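PDB 6C62: 1-carboxybiuret hydrolase subunit AtzE from Pseudomonas sp., which hydrolyses 1-carboxybiuret to urea-1,3-dicarboxylate and ammonia, a step in the bacterial breakdown of the herbicide atrazine. Local coordinates for residues V303-L317 / F332-A346. Residues are numbered along the deposited sequence; the frame is centred on the assembly and turned at random.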
ATOM      1  N   VAL A 303      -8.851   7.434  10.240  1.00  9.64           N
ATOM      2  CA  VAL A 303      -9.567   6.688   9.216  1.00  9.03           C
ATOM      3  C   VAL A 303      -8.912   5.369   8.890  1.00  8.30           C
ATOM      4  O   VAL A 303      -9.593   4.347   8.869  1.00  8.29           O
ATOM      5  CB  VAL A 303      -9.799   7.598   7.952  1.00 10.14           C
ATOM      6  CG1 VAL A 303     -10.243   6.777   6.766  1.00 10.12           C
ATOM      7  CG2 VAL A 303     -10.873   8.644   8.244  1.00 10.61           C
ATOM      8  N   ILE A 304      -7.636   5.378   8.639  1.00  7.70           N
ATOM      9  CA  ILE A 304      -6.885   4.166   8.297  1.00  7.86           C
ATOM     10  C   ILE A 304      -6.867   3.178   9.464  1.00  8.26           C
ATOM     11  O   ILE A 304      -6.999   2.022   9.288  1.00  7.18           O
ATOM     12  CB  ILE A 304      -5.463   4.559   7.864  1.00  7.51           C
ATOM     13  CG1 ILE A 304      -5.566   5.166   6.455  1.00  8.05           C
ATOM     14  CG2 ILE A 304      -4.483   3.393   7.835  1.00  7.47           C
ATOM     15  CD1 ILE A 304      -4.336   5.952   6.008  1.00  8.37           C
ATOM     16  N   THR A 305      -6.713   3.698  10.658  1.00  8.30           N
ATOM     17  CA  THR A 305      -6.659   2.895  11.883  1.00  8.82           C
ATOM     18  C   THR A 305      -7.956   2.123  12.055  1.00  8.87           C
ATOM     19  O   THR A 305      -7.927   0.931  12.298  1.00  9.38           O
ATOM     20  CB  THR A 305      -6.390   3.786  13.108  1.00  8.56           C
ATOM     21  OG1 THR A 305      -5.017   4.248  13.044  1.00  9.55           O
ATOM     22  CG2 THR A 305      -6.637   3.042  14.384  1.00  9.17           C
ATOM     23  N   ALA A 306      -9.076   2.832  11.974  1.00  8.90           N
ATOM     24  CA  ALA A 306     -10.355   2.200  12.241  1.00  8.81           C
ATOM     25  C   ALA A 306     -10.676   1.111  11.209  1.00  8.65           C
ATOM     26  O   ALA A 306     -11.170   0.083  11.552  1.00  7.78           O
ATOM     27  CB  ALA A 306     -11.463   3.236  12.274  1.00  8.62           C
ATOM     28  N   SER A 307     -10.455   1.397   9.927  1.00  9.08           N
ATOM     29  CA  SER A 307     -10.742   0.388   8.914  1.00 10.33           C
ATOM     30  C   SER A 307      -9.770  -0.812   8.961  1.00  9.74           C
ATOM     31  O   SER A 307     -10.238  -1.960   8.860  1.00  9.43           O
ATOM     32  CB  SER A 307     -10.767   1.029   7.540  1.00 11.38           C
ATOM     33  OG  SER A 307     -11.983   1.749   7.454  1.00 12.74           O
ATOM     34  N   GLU A 308      -8.475  -0.549   9.040  1.00  8.82           N
ATOM     35  CA  GLU A 308      -7.522  -1.643   9.030  1.00 10.37           C
ATOM     36  C   GLU A 308      -7.661  -2.474  10.348  1.00 10.87           C
ATOM     37  O   GLU A 308      -7.671  -3.663  10.285  1.00  9.61           O
ATOM     38  CB  GLU A 308      -6.078  -1.163   8.904  1.00 11.44           C
ATOM     39  CG  GLU A 308      -5.678  -0.743   7.532  1.00 12.35           C
ATOM     40  CD  GLU A 308      -4.161  -0.476   7.301  1.00 13.94           C
ATOM     41  OE1 GLU A 308      -3.281  -0.988   8.029  1.00 14.88           O
ATOM     42  OE2 GLU A 308      -3.829   0.251   6.290  1.00 14.47           O
ATOM     43  N   GLY A 309      -7.795  -1.815  11.522  1.00 11.27           N
ATOM     44  CA  GLY A 309      -7.978  -2.581  12.774  1.00 11.38           C
ATOM     45  C   GLY A 309      -9.319  -3.314  12.823  1.00 11.87           C
ATOM     46  O   GLY A 309      -9.382  -4.471  13.195  1.00 11.91           O
ATOM     47  N   GLY A 310     -10.402  -2.658  12.426  1.00 12.71           N
ATOM     48  CA  GLY A 310     -11.695  -3.326  12.385  1.00 12.97           C
ATOM     49  C   GLY A 310     -11.729  -4.499  11.442  1.00 13.19           C
ATOM     50  O   GLY A 310     -12.220  -5.600  11.820  1.00 12.82           O
ATOM     51  N   CYS A 311     -11.255  -4.310  10.201  1.00 11.96           N
ATOM     52  CA  CYS A 311     -11.299  -5.382   9.216  1.00 11.87           C
ATOM     53  C   CYS A 311     -10.411  -6.545   9.586  1.00 11.28           C
ATOM     54  O   CYS A 311     -10.703  -7.669   9.261  1.00 11.23           O
ATOM     55  CB  CYS A 311     -11.015  -4.872   7.813  1.00 12.04           C
ATOM     56  SG  CYS A 311     -12.392  -3.744   7.327  1.00 13.23           S
ATOM     57  N   LEU A 312      -9.319  -6.292  10.276  1.00 11.52           N
ATOM     58  CA  LEU A 312      -8.479  -7.359  10.783  1.00 12.85           C
ATOM     59  C   LEU A 312      -9.264  -8.357  11.636  1.00 12.69           C
ATOM     60  O   LEU A 312      -8.889  -9.505  11.691  1.00 10.34           O
ATOM     61  CB  LEU A 312      -7.379  -6.810  11.667  1.00 14.13           C
ATOM     62  CG  LEU A 312      -6.132  -7.666  11.928  1.00 16.94           C
ATOM     63  CD1 LEU A 312      -5.348  -7.818  10.643  1.00 17.77           C
ATOM     64  CD2 LEU A 312      -5.277  -6.954  12.975  1.00 17.81           C
ATOM     65  N   HIS A 313     -10.292  -7.881  12.344  1.00 11.46           N
ATOM     66  CA  HIS A 313     -11.061  -8.719  13.282  1.00 11.03           C
ATOM     67  C   HIS A 313     -12.457  -9.043  12.734  1.00 10.92           C
ATOM     68  O   HIS A 313     -13.359  -9.439  13.481  1.00  9.01           O
ATOM     69  CB  HIS A 313     -11.200  -7.950  14.595  1.00 11.45           C
ATOM     70  CG  HIS A 313      -9.900  -7.740  15.295  1.00 12.06           C
ATOM     71  ND1 HIS A 313      -9.261  -8.756  15.949  1.00 11.02           N
ATOM     72  CD2 HIS A 313      -9.104  -6.655  15.400  1.00 12.11           C
ATOM     73  CE1 HIS A 313      -8.136  -8.304  16.462  1.00 12.89           C
ATOM     74  NE2 HIS A 313      -7.994  -7.037  16.122  1.00 12.03           N
ATOM     75  N   LEU A 314     -12.653  -8.914  11.424  1.00 11.91           N
ATOM     76  CA  LEU A 314     -13.993  -9.055  10.876  1.00 14.03           C
ATOM     77  C   LEU A 314     -14.623 -10.440  11.144  1.00 14.00           C
ATOM     78  O   LEU A 314     -15.819 -10.531  11.458  1.00 11.74           O
ATOM     79  CB  LEU A 314     -13.994  -8.729   9.396  1.00 15.18           C
ATOM     80  CG  LEU A 314     -15.337  -8.835   8.680  1.00 16.82           C
ATOM     81  CD1 LEU A 314     -16.408  -7.958   9.322  1.00 17.35           C
ATOM     82  CD2 LEU A 314     -15.125  -8.427   7.211  1.00 17.02           C
ATOM     83  N   ASP A 315     -13.819 -11.496  11.027  1.00 14.10           N
ATOM     84  CA  ASP A 315     -14.332 -12.854  11.183  1.00 18.23           C
ATOM     85  C   ASP A 315     -14.874 -13.053  12.583  1.00 17.62           C
ATOM     86  O   ASP A 315     -15.956 -13.627  12.729  1.00 17.94           O
ATOM     87  CB  ASP A 315     -13.259 -13.935  10.987  1.00 23.55           C
ATOM     88  CG  ASP A 315     -12.736 -14.048   9.540  1.00 36.81           C
ATOM     89  OD1 ASP A 315     -13.570 -13.960   8.582  1.00 43.08           O
ATOM     90  OD2 ASP A 315     -11.472 -14.254   9.366  1.00 47.03           O
ATOM     91  N   ASP A 316     -14.141 -12.575  13.594  1.00 15.66           N
ATOM     92  CA  ASP A 316     -14.613 -12.597  14.960  1.00 15.55           C
ATOM     93  C   ASP A 316     -15.748 -11.619  15.246  1.00 13.53           C
ATOM     94  O   ASP A 316     -16.646 -11.928  16.040  1.00 12.36           O
ATOM     95  CB  ASP A 316     -13.455 -12.360  15.925  1.00 16.80           C
ATOM     96  CG  ASP A 316     -12.535 -13.593  16.018  1.00 22.22           C
ATOM     97  OD1 ASP A 316     -13.065 -14.724  15.925  1.00 21.91           O
ATOM     98  OD2 ASP A 316     -11.278 -13.450  16.202  1.00 26.22           O
ATOM     99  N   LEU A 317     -15.800 -10.468  14.590  1.00 12.31           N
ATOM    100  CA  LEU A 317     -16.945  -9.580  14.782  1.00 13.03           C
ATOM    101  C   LEU A 317     -18.222 -10.198  14.245  1.00 13.30           C
ATOM    102  O   LEU A 317     -19.298  -9.860  14.702  1.00 13.08           O
ATOM    103  CB  LEU A 317     -16.719  -8.188  14.151  1.00 12.82           C
ATOM    104  CG  LEU A 317     -15.642  -7.304  14.785  1.00 13.22           C
ATOM    105  CD1 LEU A 317     -15.247  -6.149  13.864  1.00 13.87           C
ATOM    106  CD2 LEU A 317     -16.138  -6.785  16.108  1.00 13.87           C
ATOM    107  N   PHE A 332     -14.599  -0.603  16.510  1.00 12.01           N
ATOM    108  CA  PHE A 332     -14.166  -1.544  15.496  1.00 12.86           C
ATOM    109  C   PHE A 332     -15.237  -1.723  14.430  1.00 12.02           C
ATOM    110  O   PHE A 332     -14.925  -1.713  13.221  1.00 10.76           O
ATOM    111  CB  PHE A 332     -13.775  -2.937  16.102  1.00 15.25           C
ATOM    112  CG  PHE A 332     -12.406  -3.008  16.700  1.00 16.02           C
ATOM    113  CD1 PHE A 332     -11.276  -2.736  15.963  1.00 19.39           C
ATOM    114  CD2 PHE A 332     -12.251  -3.385  17.990  1.00 19.20           C
ATOM    115  CE1 PHE A 332      -9.999  -2.856  16.523  1.00 20.12           C
ATOM    116  CE2 PHE A 332     -10.989  -3.454  18.590  1.00 20.31           C
ATOM    117  CZ  PHE A 332      -9.860  -3.213  17.846  1.00 20.97           C
ATOM    118  N   ILE A 333     -16.496  -1.866  14.866  1.00 10.81           N
ATOM    119  CA  ILE A 333     -17.584  -2.050  13.916  1.00 11.01           C
ATOM    120  C   ILE A 333     -17.716  -0.789  13.025  1.00 10.48           C
ATOM    121  O   ILE A 333     -17.816  -0.915  11.811  1.00 10.86           O
ATOM    122  CB  ILE A 333     -18.900  -2.399  14.598  1.00  9.81           C
ATOM    123  CG1 ILE A 333     -18.891  -3.814  15.116  1.00 10.37           C
ATOM    124  CG2 ILE A 333     -20.063  -2.256  13.655  1.00 10.10           C
ATOM    125  CD1 ILE A 333     -20.027  -4.134  16.118  1.00 10.12           C
ATOM    126  N   SER A 334     -17.718   0.391  13.615  1.00 10.54           N
ATOM    127  CA  SER A 334     -17.712   1.616  12.835  1.00 11.39           C
ATOM    128  C   SER A 334     -16.642   1.634  11.786  1.00 11.54           C
ATOM    129  O   SER A 334     -16.894   1.969  10.613  1.00 11.30           O
ATOM    130  CB  SER A 334     -17.485   2.838  13.765  1.00 12.38           C
ATOM    131  OG  SER A 334     -17.635   4.039  13.006  1.00 13.38           O
ATOM    132  N   GLY A 335     -15.433   1.246  12.182  1.00 11.07           N
ATOM    133  CA  GLY A 335     -14.285   1.153  11.243  1.00 11.25           C
ATOM    134  C   GLY A 335     -14.561   0.258  10.044  1.00 11.50           C
ATOM    135  O   GLY A 335     -14.234   0.613   8.900  1.00 11.12           O
ATOM    136  N   VAL A 336     -15.175  -0.898  10.284  1.00 11.05           N
ATOM    137  CA  VAL A 336     -15.541  -1.844   9.188  1.00 11.76           C
ATOM    138  C   VAL A 336     -16.555  -1.238   8.226  1.00 12.33           C
ATOM    139  O   VAL A 336     -16.569  -1.572   7.049  1.00 12.33           O
ATOM    140  CB  VAL A 336     -16.126  -3.134   9.782  1.00 12.45           C
ATOM    141  CG1 VAL A 336     -16.788  -3.993   8.738  1.00 14.32           C
ATOM    142  CG2 VAL A 336     -15.042  -3.902  10.505  1.00 13.57           C
ATOM    143  N   LEU A 337     -17.445  -0.365   8.739  1.00 12.41           N
ATOM    144  CA  LEU A 337     -18.511   0.231   7.927  1.00 12.79           C
ATOM    145  C   LEU A 337     -18.073   1.491   7.144  1.00 12.97           C
ATOM    146  O   LEU A 337     -18.871   2.021   6.371  1.00 14.85           O
ATOM    147  CB  LEU A 337     -19.760   0.487   8.759  1.00 12.85           C
ATOM    148  CG  LEU A 337     -20.261  -0.694   9.591  1.00 13.03           C
ATOM    149  CD1 LEU A 337     -21.581  -0.362  10.346  1.00 13.46           C
ATOM    150  CD2 LEU A 337     -20.423  -1.964   8.782  1.00 12.74           C
ATOM    151  N   GLN A 338     -16.827   1.912   7.274  1.00 12.31           N
ATOM    152  CA  GLN A 338     -16.379   3.153   6.654  1.00 13.01           C
ATOM    153  C   GLN A 338     -16.321   2.983   5.136  1.00 12.63           C
ATOM    154  O   GLN A 338     -15.824   1.974   4.627  1.00 12.50           O
ATOM    155  CB  GLN A 338     -14.993   3.594   7.165  1.00 13.11           C
ATOM    156  CG  GLN A 338     -15.018   4.117   8.572  1.00 13.30           C
ATOM    157  CD  GLN A 338     -13.675   4.390   9.168  1.00 13.87           C
ATOM    158  OE1 GLN A 338     -13.588   4.661  10.352  1.00 16.10           O
ATOM    159  NE2 GLN A 338     -12.620   4.382   8.354  1.00 11.73           N
ATOM    160  N   PRO A 339     -16.913   3.936   4.394  1.00 11.83           N
ATOM    161  CA  PRO A 339     -16.698   3.925   2.913  1.00 11.49           C
ATOM    162  C   PRO A 339     -15.208   3.723   2.495  1.00 10.10           C
ATOM    163  O   PRO A 339     -14.318   4.270   3.090  1.00  9.69           O
ATOM    164  CB  PRO A 339     -17.193   5.309   2.483  1.00 11.01           C
ATOM    165  CG  PRO A 339     -18.249   5.671   3.532  1.00 11.60           C
ATOM    166  CD  PRO A 339     -17.773   5.052   4.831  1.00 10.70           C
ATOM    167  N   VAL A 340     -14.984   2.888   1.504  1.00 10.60           N
ATOM    168  CA  VAL A 340     -13.679   2.650   0.939  1.00 10.39           C
ATOM    169  C   VAL A 340     -13.113   3.959   0.354  1.00 10.02           C
ATOM    170  O   VAL A 340     -11.895   4.153   0.358  1.00  9.48           O
ATOM    171  CB  VAL A 340     -13.710   1.529  -0.110  1.00 10.27           C
ATOM    172  CG1 VAL A 340     -14.468   1.947  -1.367  1.00 10.86           C
ATOM    173  CG2 VAL A 340     -12.285   1.081  -0.438  1.00 10.31           C
ATOM    174  N   ALA A 341     -13.956   4.885  -0.090  1.00  9.70           N
ATOM    175  CA  ALA A 341     -13.407   6.181  -0.534  1.00  9.41           C
ATOM    176  C   ALA A 341     -12.595   6.920   0.544  1.00  9.54           C
ATOM    177  O   ALA A 341     -11.583   7.613   0.210  1.00  9.11           O
ATOM    178  CB  ALA A 341     -14.527   7.067  -1.008  1.00 10.58           C
ATOM    179  N   TRP A 342     -13.013   6.776   1.814  1.00  8.78           N
ATOM    180  CA  TRP A 342     -12.331   7.520   2.904  1.00  9.14           C
ATOM    181  C   TRP A 342     -10.943   6.924   3.075  1.00  8.99           C
ATOM    182  O   TRP A 342      -9.944   7.662   3.218  1.00  7.81           O
ATOM    183  CB  TRP A 342     -13.048   7.374   4.223  1.00  9.68           C
ATOM    184  CG  TRP A 342     -14.408   7.967   4.266  1.00 11.02           C
ATOM    185  CD1 TRP A 342     -15.021   8.691   3.302  1.00 11.19           C
ATOM    186  CD2 TRP A 342     -15.309   7.927   5.391  1.00 12.10           C
ATOM    187  NE1 TRP A 342     -16.285   9.076   3.748  1.00 11.99           N
ATOM    188  CE2 TRP A 342     -16.479   8.604   5.015  1.00 12.34           C
ATOM    189  CE3 TRP A 342     -15.222   7.394   6.689  1.00 12.79           C
ATOM    190  CZ2 TRP A 342     -17.561   8.780   5.898  1.00 12.78           C
ATOM    191  CZ3 TRP A 342     -16.336   7.514   7.535  1.00 12.63           C
ATOM    192  CH2 TRP A 342     -17.460   8.245   7.146  1.00 11.93           C
ATOM    193  N   TYR A 343     -10.891   5.570   3.045  1.00  8.91           N
ATOM    194  CA  TYR A 343      -9.576   4.874   3.190  1.00  8.81           C
ATOM    195  C   TYR A 343      -8.616   5.282   2.068  1.00  8.69           C
ATOM    196  O   TYR A 343      -7.435   5.591   2.285  1.00  8.40           O
ATOM    197  CB  TYR A 343      -9.799   3.370   3.236  1.00  9.17           C
ATOM    198  CG  TYR A 343      -8.515   2.595   3.407  1.00  9.67           C
ATOM    199  CD1 TYR A 343      -7.966   2.416   4.683  1.00  9.61           C
ATOM    200  CD2 TYR A 343      -7.768   2.141   2.292  1.00 10.25           C
ATOM    201  CE1 TYR A 343      -6.734   1.800   4.857  1.00 10.61           C
ATOM    202  CE2 TYR A 343      -6.568   1.480   2.478  1.00 10.56           C
ATOM    203  CZ  TYR A 343      -6.060   1.295   3.759  1.00 10.70           C
ATOM    204  OH  TYR A 343      -4.866   0.631   3.965  1.00 11.79           O
ATOM    205  N   LEU A 344      -9.083   5.192   0.826  1.00  8.42           N
ATOM    206  CA  LEU A 344      -8.208   5.505  -0.334  1.00  9.48           C
ATOM    207  C   LEU A 344      -7.737   6.969  -0.318  1.00  9.37           C
ATOM    208  O   LEU A 344      -6.568   7.257  -0.587  1.00  8.91           O
ATOM    209  CB  LEU A 344      -8.921   5.184  -1.661  1.00  9.15           C
ATOM    210  CG  LEU A 344      -9.061   3.663  -1.813  1.00  9.42           C
ATOM    211  CD1 LEU A 344     -10.017   3.288  -2.905  1.00  9.69           C
ATOM    212  CD2 LEU A 344      -7.712   2.948  -1.965  1.00  9.62           C
ATOM    213  N   ARG A 345      -8.652   7.862   0.018  1.00  9.78           N
ATOM    214  CA  ARG A 345      -8.270   9.250   0.137  1.00 10.33           C
ATOM    215  C   ARG A 345      -7.213   9.507   1.199  1.00  9.93           C
ATOM    216  O   ARG A 345      -6.247  10.263   0.968  1.00  9.33           O
ATOM    217  CB  ARG A 345      -9.490  10.136   0.370  1.00 13.28           C
ATOM    218  CG  ARG A 345      -9.046  11.584   0.239  1.00 16.61           C
ATOM    219  CD  ARG A 345     -10.187  12.560   0.256  1.00 21.48           C
ATOM    220  NE  ARG A 345     -10.499  12.847  -1.111  1.00 22.55           N
ATOM    221  CZ  ARG A 345     -10.061  13.849  -1.866  1.00 21.04           C
ATOM    222  NH1 ARG A 345      -9.422  14.910  -1.429  1.00 22.50           N
ATOM    223  NH2 ARG A 345     -10.443  13.810  -3.112  1.00 19.93           N
ATOM    224  N   ALA A 346      -7.339   8.837   2.354  1.00  9.09           N
ATOM    225  CA  ALA A 346      -6.325   8.896   3.384  1.00  8.96           C
ATOM    226  C   ALA A 346      -4.981   8.367   2.978  1.00  8.36           C
ATOM    227  O   ALA A 346      -3.934   8.968   3.300  1.00  9.10           O
ATOM    228  CB  ALA A 346      -6.841   8.208   4.660  1.00  8.89           C
TER
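Gly335 lies against Ala306 where helix 303-312 crosses helix 332-336 at -101°, their axes 7.2 Å apart. This is the tight part: Gly335 CA sits 3.3 Å from Ala306 O in a CA-H...O contact, and a side chain at Gly335 would run into that carbonyl. Beside it Val336 is a knob among Gly310, Cys311, Leu314 and Leu317, its CG2 3.5 Å from Gly310 C. His313 turns its ring edge to the face of Phe332, whose side chain is about 10 Å from that of Ser150, by similarity a charge-relay residue of this amidase-family enzyme. Ser307 OG donates to Gly335 O (2.9 Å), and the extended Gln338 side chain carries NE2 to Val303 O, which also accepts Ser307 N from the opposite face of its plane. Toward helix 340-346 the axes stand 9.4 Å apart, and side chains bridge the distance. Tyr343 swings its ring across Ile304 at about a right angle, chi1 -179° carrying the hydroxyl to the anti side of Glu308 OE2, at 2.6 Å. A phenylalanine at Tyr343 would probably leave Glu308 with Ser205 but without this donor, and Gln347 without its hydroxyl partner. Three donors, Ser307 OG, Gln338 NE2 and Tyr343 OH, thus satisfy buried acceptors in a largely apolar joint.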